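Local coordinates for antiterminator Q protein (PDB 6JNY) that probably loads onto RNA polymerase as a phage antitermination factor and lets transcription read through terminators, at residues 149-152 with 153-156; 7-10 with 11-14. All coordinates share one frame; numbering follows the deposited sequence.

Contact 1 of 2, residues 149-152 with 153-156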
loop_
_atom_site.group_PDB
_atom_site.type_symbol
_atom_site.label_atom_id
_atom_site.label_comp_id
_atom_site.label_asym_id
_atom_site.label_seq_id
_atom_site.Cartn_x
_atom_site.Cartn_y
_atom_site.Cartn_z
ATOM N N PHE A 149 -4.212 -10.459 -14.340
ATOM C CA PHE A 149 -4.145 -11.914 -14.414
ATOM C C PHE A 149 -5.008 -12.441 -15.555
ATOM O O PHE A 149 -4.610 -13.375 -16.264
ATOM C CB PHE A 149 -4.613 -12.520 -13.091
ATOM C CG PHE A 149 -3.576 -12.513 -11.997
ATOM C CD1 PHE A 149 -2.305 -13.013 -12.204
ATOM C CD2 PHE A 149 -3.905 -12.015 -10.748
ATOM C CE1 PHE A 149 -1.375 -13.016 -11.177
ATOM C CE2 PHE A 149 -2.987 -12.022 -9.724
ATOM C CZ PHE A 149 -1.726 -12.510 -9.935
ATOM N N LYS A 150 -6.195 -11.862 -15.749
ATOM C CA LYS A 150 -7.076 -12.328 -16.814
ATOM C C LYS A 150 -6.496 -12.010 -18.183
ATOM O O LYS A 150 -6.641 -12.804 -19.121
ATOM C CB LYS A 150 -8.471 -11.730 -16.652
ATOM C CG LYS A 150 -9.255 -12.365 -15.508
ATOM C CD LYS A 150 -10.561 -11.654 -15.231
ATOM C CE LYS A 150 -11.278 -12.338 -14.065
ATOM N NZ LYS A 150 -12.430 -11.550 -13.558
ATOM N N ASN A 151 -5.835 -10.856 -18.310
ATOM C CA ASN A 151 -5.183 -10.506 -19.571
ATOM C C ASN A 151 -4.067 -11.486 -19.896
ATOM O O ASN A 151 -3.939 -11.928 -21.044
ATOM C CB ASN A 151 -4.642 -9.073 -19.501
ATOM C CG ASN A 151 -3.890 -8.658 -20.765
ATOM O OD1 ASN A 151 -4.487 -8.490 -21.827
ATOM N ND2 ASN A 151 -2.581 -8.469 -20.640
ATOM N N ARG A 152 -3.262 -11.855 -18.896
ATOM C CA ARG A 152 -2.189 -12.815 -19.130
ATOM C C ARG A 152 -2.746 -14.162 -19.569
ATOM O O ARG A 152 -2.240 -14.773 -20.521
ATOM C CB ARG A 152 -1.338 -12.972 -17.874
ATOM C CG ARG A 152 -0.202 -13.971 -18.038
ATOM C CD ARG A 152 0.728 -13.938 -16.847
ATOM N NE ARG A 152 0.129 -14.578 -15.680
ATOM C CZ ARG A 152 0.719 -14.679 -14.493
ATOM N NH1 ARG A 152 1.928 -14.170 -14.304
ATOM N NH2 ARG A 152 0.098 -15.286 -13.492
ATOM N N LYS A 153 -3.798 -14.629 -18.895
ATOM C CA LYS A 153 -4.437 -15.892 -19.249
ATOM C C LYS A 153 -4.947 -15.870 -20.680
ATOM O O LYS A 153 -4.788 -16.850 -21.422
ATOM C CB LYS A 153 -5.598 -16.149 -18.287
ATOM C CG LYS A 153 -5.962 -17.608 -18.079
ATOM C CD LYS A 153 -6.945 -17.755 -16.918
ATOM C CE LYS A 153 -6.468 -18.813 -15.930
ATOM N NZ LYS A 153 -7.586 -19.561 -15.289
ATOM N N ARG A 154 -5.562 -14.759 -21.088
ATOM C CA ARG A 154 -6.117 -14.678 -22.434
ATOM C C ARG A 154 -5.019 -14.750 -23.485
ATOM O O ARG A 154 -5.109 -15.539 -24.433
ATOM C CB ARG A 154 -6.939 -13.399 -22.597
ATOM C CG ARG A 154 -7.626 -13.300 -23.970
ATOM C CD ARG A 154 -8.318 -11.952 -24.154
ATOM N NE ARG A 154 -7.477 -10.875 -23.640
ATOM C CZ ARG A 154 -6.662 -10.140 -24.388
ATOM N NH1 ARG A 154 -6.577 -10.358 -25.695
ATOM N NH2 ARG A 154 -5.920 -9.194 -23.831
ATOM N N VAL A 155 -3.968 -13.940 -23.333
ATOM C CA VAL A 155 -2.952 -13.879 -24.382
ATOM C C VAL A 155 -2.067 -15.121 -24.386
ATOM O O VAL A 155 -1.625 -15.565 -25.453
ATOM C CB VAL A 155 -2.143 -12.567 -24.346
ATOM C CG1 VAL A 155 -3.076 -11.355 -24.399
ATOM C CG2 VAL A 155 -1.230 -12.516 -23.141
ATOM N N GLU A 156 -1.800 -15.706 -23.222
ATOM C CA GLU A 156 -0.919 -16.868 -23.130
ATOM C C GLU A 156 -1.722 -18.154 -22.941
ATOM O O GLU A 156 -2.767 -18.344 -23.574
ATOM C CB GLU A 156 0.087 -16.678 -21.987
ATOM C CG GLU A 156 0.892 -15.386 -22.114
ATOM C CD GLU A 156 1.884 -15.176 -20.983
ATOM O OE1 GLU A 156 2.045 -16.091 -20.149
ATOM O OE2 GLU A 156 2.502 -14.089 -20.927
#
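With CG of Asn-151 turned trans to its own nitrogen (chi1 177°) and the chain of Arg-154 bent at chi3, the amide oxygen comes obliquely to the edge of the guanidinium in the last turns of helix 123-155, an i to i+3 pair on an alpha-helix. Arg-154 NH2 lies 2.6 Å from Asn-151 OD1; the oxygen is near the guanidinium plane, but the N-H points poorly at it (122°), so this hydrogen bond is weak. The amide and guanidinium planes are inclined by 44°. CG1 of Val-155, one of the two methyls of this beta-branched residue, lies over one guanidinium face, offset toward its rim.

One turn apart, the carboxylate of Glu-156 crosses the Arg-152 chain at a slant. Here a carboxylate oxygen meets the methylene part of the arginine, not its charged end: Glu-156 OE1 stands 3.7 Å from Arg-152 CG, and it remains 5.1 Å from Arg-152 NE. The guanidinium is instead committed to Asp-62 of helix 60-74 in a salt bridge, while Lys-150 pairs with Asp-146 one turn earlier. The Phe-149 ring meets that of Trp-19 and touches Leu-65 and Asp-62 of helix 60-74.

Four i to i+4 backbone bonds run through this segment. In the last of them Glu-156 N donates to Arg-152 O at 2.9 Å, and the CB of Glu-156 rests 3.3 Å from that same oxygen.

Contact 2 of 2, residues 7-10 with 11-14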
loop_
_atom_site.group_PDB
_atom_site.type_symbol
_atom_site.label_atom_id
_atom_site.label_comp_id
_atom_site.label_asym_id
_atom_site.label_seq_id
_atom_site.Cartn_x
_atom_site.Cartn_y
_atom_site.Cartn_z
ATOM N N ASN A 7 -15.291 0.215 -0.945
ATOM C CA ASN A 7 -14.805 -0.974 -0.253
ATOM C C ASN A 7 -14.955 -2.231 -1.105
ATOM O O ASN A 7 -15.945 -2.412 -1.807
ATOM C CB ASN A 7 -15.531 -1.152 1.087
ATOM C CG ASN A 7 -14.667 -0.769 2.278
ATOM O OD1 ASN A 7 -13.930 -1.598 2.818
ATOM N ND2 ASN A 7 -14.760 0.490 2.698
ATOM N N LEU A 8 -13.951 -3.097 -1.055
ATOM C CA LEU A 8 -14.056 -4.384 -1.712
ATOM C C LEU A 8 -14.964 -5.307 -0.910
ATOM O O LEU A 8 -15.164 -5.129 0.295
ATOM C CB LEU A 8 -12.676 -5.036 -1.815
ATOM C CG LEU A 8 -11.604 -4.303 -2.618
ATOM C CD1 LEU A 8 -10.281 -5.029 -2.432
ATOM C CD2 LEU A 8 -11.978 -4.217 -4.077
ATOM N N THR A 9 -15.499 -6.319 -1.589
ATOM C CA THR A 9 -16.205 -7.361 -0.860
ATOM C C THR A 9 -15.218 -8.145 -0.006
ATOM O O THR A 9 -13.998 -8.076 -0.195
ATOM C CB THR A 9 -16.921 -8.323 -1.806
ATOM O OG1 THR A 9 -15.971 -9.177 -2.457
ATOM C CG2 THR A 9 -17.751 -7.558 -2.840
ATOM N N LYS A 10 -15.758 -8.901 0.945
ATOM C CA LYS A 10 -14.891 -9.651 1.849
ATOM C C LYS A 10 -14.038 -10.646 1.069
ATOM O O LYS A 10 -12.837 -10.783 1.326
ATOM C CB LYS A 10 -15.751 -10.336 2.918
ATOM C CG LYS A 10 -15.018 -11.198 3.936
ATOM C CD LYS A 10 -16.007 -11.719 4.983
ATOM C CE LYS A 10 -15.470 -12.939 5.720
ATOM N NZ LYS A 10 -16.450 -13.440 6.728
ATOM N N GLU A 11 -14.625 -11.308 0.073
ATOM C CA GLU A 11 -13.882 -12.287 -0.711
ATOM C C GLU A 11 -12.839 -11.617 -1.599
ATOM O O GLU A 11 -11.717 -12.129 -1.741
ATOM C CB GLU A 11 -14.850 -13.130 -1.543
ATOM C CG GLU A 11 -14.196 -14.308 -2.243
ATOM C CD GLU A 11 -15.208 -15.227 -2.900
ATOM O OE1 GLU A 11 -16.401 -15.156 -2.531
ATOM O OE2 GLU A 11 -14.812 -16.017 -3.784
ATOM N N GLN A 12 -13.193 -10.489 -2.223
ATOM C CA GLN A 12 -12.219 -9.743 -3.011
ATOM C C GLN A 12 -11.050 -9.299 -2.144
ATOM O O GLN A 12 -9.891 -9.368 -2.569
ATOM C CB GLN A 12 -12.887 -8.525 -3.650
ATOM C CG GLN A 12 -13.795 -8.856 -4.816
ATOM C CD GLN A 12 -14.673 -7.686 -5.197
ATOM O OE1 GLN A 12 -14.735 -6.677 -4.496
ATOM N NE2 GLN A 12 -15.364 -7.821 -6.327
ATOM N N HIS A 13 -11.334 -8.842 -0.927
ATOM C CA HIS A 13 -10.266 -8.441 -0.018
ATOM C C HIS A 13 -9.373 -9.620 0.338
ATOM O O HIS A 13 -8.146 -9.498 0.324
ATOM C CB HIS A 13 -10.840 -7.814 1.252
ATOM C CG HIS A 13 -9.787 -7.434 2.242
ATOM N ND1 HIS A 13 -9.339 -8.293 3.222
ATOM C CD2 HIS A 13 -9.062 -6.301 2.375
ATOM C CE1 HIS A 13 -8.399 -7.695 3.932
ATOM N NE2 HIS A 13 -8.214 -6.484 3.439
ATOM N N GLU A 14 -9.962 -10.772 0.670
ATOM C CA GLU A 14 -9.134 -11.924 1.024
ATOM C C GLU A 14 -8.213 -12.310 -0.130
ATOM O O GLU A 14 -7.027 -12.601 0.074
ATOM C CB GLU A 14 -10.009 -13.112 1.418
ATOM C CG GLU A 14 -10.792 -12.923 2.700
ATOM C CD GLU A 14 -11.838 -14.008 2.898
ATOM O OE1 GLU A 14 -11.806 -15.012 2.152
ATOM O OE2 GLU A 14 -12.695 -13.854 3.797
#
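Thr-9 and Gln-12 grip each other through two reciprocal hydrogen bonds, the capping box that starts helix 10-28. Gln-12 N donates to Thr-9 OG1 at 3.1 Å, nearly straight at 165°; in return Thr-9 N donates to Gln-12 OE1 at 3.0 Å. The second donor sits above the amide carbonyl plane, 39° out of it, and so does not lie on a lone pair. Threonine suits the N-cap because chi1 of 73° places its hydroxyl between backbone N and carbonyl carbon, facing the first turn, where amides lack a preceding carbonyl. Extended beyond CG, glutamine is long enough to span the distance to the Thr-9 amide.

Among backbone bonds, His-13 N reaches Thr-9 O and Glu-14 N reaches Lys-10 O, opening the regular i to i+4 pattern.

Methyl groups pack against the accepting oxygen. Thr-9 CG2 lies 3.6 Å from Gln-12 OE1, and Leu-8 brings CD2 to 3.7 Å from the same atom.

The charged pair meets through carbon: Glu-14 OE2 is 3.5 Å from Lys-10 CE but 4.8 Å from Lys-10 NZ, so any attraction between the charges is probably a longer-range one.

Toward the body of the protein, helix 123-155 receives this helix start: Leu-8 packs on Phe-139 and Tyr-142, Gln-12 on Tyr-142 and His-13 on Leu-138, while Asn-7 OD1 accepts from Asn-135.

How the contacts relate
Both contacts lie at the surface and neither has a buried residue, yet they occupy different helix ends: contact 2 the start of helix 10-28, contact 1 the last turns of helix 123-155. Their centres are 22 Å apart and they do not touch, but the two helices meet, contact 2 packing against the middle of helix 123-155 and Phe-149 of contact 1 against Trp-19. At 7-14 a side chain bonds to a backbone amide that the helix start leaves unsupplied; at 149-156 the polar side-chain bond links two side chains and is weak. The salt bridges of 149-156 are made outside the contact, by Arg-152 to helix 60-74 and by Lys-150 to the preceding turn.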